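Local coordinates for protein cytochrome c' (Thermochromatium tepidum, PDB 3VRC) that binds heme c and probably transfers electrons in a thermophilic purple photosynthetic bacterium, at residues V39-N44 with L98-T104. Coordinates in Å, arbitrary orientation, origin at the centre of the assembly. Numbering follows the deposited sequence.
Sequences VRAAAN and LAAAAAT
Residues 39-44 are helical throughout (phi/psi near -62/-43); 98-103 belong to helix 81-103, and Thr104 follows. The two short axes run antiparallel at 167° and approach to 8.4 Å, a close spacing allowed by small side chains. Two CA pairs set the register: Ala43 with Ala99 at 4.8 Å and Arg40 with Ala102 at 5.0 Å. Ala43 and Ala102 point toward the opposing helix, their CB atoms 3.7 Å apart. Ala43 CB also lies 3.8 Å from Ala99 CA and 3.9 Å from Leu98 CG. Leu98 is tp (chi1 175°, chi2 57°) and its side chain also packs on helices 5-31 and 107-128; Val39, chi1 t, places CG1 4.0 Å from Ala102 CB and likewise touches both.

The CA-to-CB bond of Arg40 points sideways; with chi1 m (-80°), chi2 and chi3 t and chi4 92°, the guanidinium reaches across to 98-104. Arg40 CG lies 3.4 Å from Ala102 O, which sits over one guanidinium face, while Arg40 NH2 donates to Ala103 O (3.0 Å, 150°), at the edge near the guanidinium plane. Thr104, chi1 p, turns OG1 back to Ala101 O at 2.7 Å. The CA-to-CB bond of Asn44 points away, yet with chi1 -73° and chi2 -9° Asn44 OD1 lies 3.7 Å from Ala99 CB. One water, in two alternative positions, donates to Asn44 OD1 (2.9 or 2.7 Å) and Ala99 O (2.9 or 2.8 Å). Alanine-mediated antiparallel packing between helices 36-50 and 81-103, with the side chain of Leu98 about 7 Å from the heme c, belongs to the four-helix bundle of cytochromes c'.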
# COMPACT_ATOMS: atom_id res chain seq x y z
N VAL B 39 15.20 -1.15 3.31
CA VAL B 39 14.82 -2.21 2.39
C VAL B 39 13.82 -3.16 3.00
O VAL B 39 12.88 -3.58 2.32
CB VAL B 39 16.09 -2.90 1.83
CG1 VAL B 39 15.73 -4.10 1.00
CG2 VAL B 39 16.90 -1.89 1.03
N ARG B 40 14.00 -3.52 4.26
CA ARG B 40 13.00 -4.33 4.98
C ARG B 40 11.63 -3.68 4.90
O ARG B 40 10.64 -4.31 4.56
CB ARG B 40 13.39 -4.46 6.48
CG ARG B 40 14.45 -5.50 6.74
CD ARG B 40 14.75 -5.57 8.26
NE ARG B 40 15.80 -6.56 8.54
CZ ARG B 40 17.11 -6.31 8.61
NH1 ARG B 40 17.59 -5.06 8.57
NH2 ARG B 40 17.94 -7.33 8.83
N ALA B 41 11.55 -2.40 5.25
CA ALA B 41 10.25 -1.73 5.29
C ALA B 41 9.62 -1.72 3.88
O ALA B 41 8.42 -1.94 3.72
CB ALA B 41 10.43 -0.31 5.83
N ALA B 42 10.42 -1.41 2.87
CA ALA B 42 9.93 -1.34 1.49
C ALA B 42 9.48 -2.71 1.01
O ALA B 42 8.42 -2.84 0.38
CB ALA B 42 11.00 -0.78 0.61
N ALA B 43 10.30 -3.73 1.25
CA ALA B 43 9.95 -5.09 0.85
C ALA B 43 8.68 -5.56 1.54
O ALA B 43 7.87 -6.27 0.95
CB ALA B 43 11.09 -6.04 1.16
N ASN B 44 8.51 -5.17 2.82
CA ASN B 44 7.28 -5.58 3.54
C ASN B 44 6.04 -4.96 2.87
O ASN B 44 4.99 -5.63 2.86
CB ASN B 44 7.37 -5.15 5.00
CG ASN B 44 8.35 -6.00 5.78
OD1 ASN B 44 8.85 -7.01 5.30
ND2 ASN B 44 8.59 -5.56 7.00
N LEU B 98 11.01 -11.75 -1.47
CA LEU B 98 11.74 -10.50 -1.31
C LEU B 98 11.72 -10.01 0.12
O LEU B 98 12.75 -9.57 0.65
CB LEU B 98 11.14 -9.49 -2.29
CG LEU B 98 11.69 -8.06 -2.18
CD1 LEU B 98 13.20 -8.03 -2.38
CD2 LEU B 98 10.92 -7.17 -3.17
N ALA B 99 10.57 -10.05 0.79
CA ALA B 99 10.52 -9.66 2.19
C ALA B 99 11.39 -10.59 3.06
O ALA B 99 12.06 -10.13 3.98
CB ALA B 99 9.05 -9.66 2.70
N ALA B 100 11.37 -11.90 2.77
CA ALA B 100 12.24 -12.80 3.52
C ALA B 100 13.72 -12.50 3.25
O ALA B 100 14.52 -12.45 4.22
CB ALA B 100 11.91 -14.24 3.16
N ALA B 101 14.12 -12.21 2.02
CA ALA B 101 15.50 -11.85 1.71
C ALA B 101 15.86 -10.56 2.43
O ALA B 101 16.96 -10.45 3.02
CB ALA B 101 15.71 -11.71 0.22
N ALA B 102 14.98 -9.58 2.43
CA ALA B 102 15.29 -8.31 3.07
C ALA B 102 15.45 -8.49 4.57
O ALA B 102 16.30 -7.83 5.20
CB ALA B 102 14.18 -7.30 2.80
N ALA B 103 14.70 -9.39 5.19
CA ALA B 103 14.81 -9.66 6.62
C ALA B 103 16.23 -10.11 6.98
O ALA B 103 16.68 -9.93 8.11
CB ALA B 103 13.77 -10.68 7.04
N THR B 104 16.94 -10.76 6.05
CA THR B 104 18.30 -11.27 6.35
C THR B 104 19.29 -10.11 6.37
O THR B 104 20.41 -10.30 6.86
CB THR B 104 18.78 -12.26 5.27
OG1 THR B 104 19.13 -11.64 4.05
CG2 THR B 104 17.87 -13.43 5.01
O HOH W 1 20.50 -8.46 9.80
O HOH W 2 11.66 -7.61 5.38
O HOH W 3 11.07 -8.44 5.95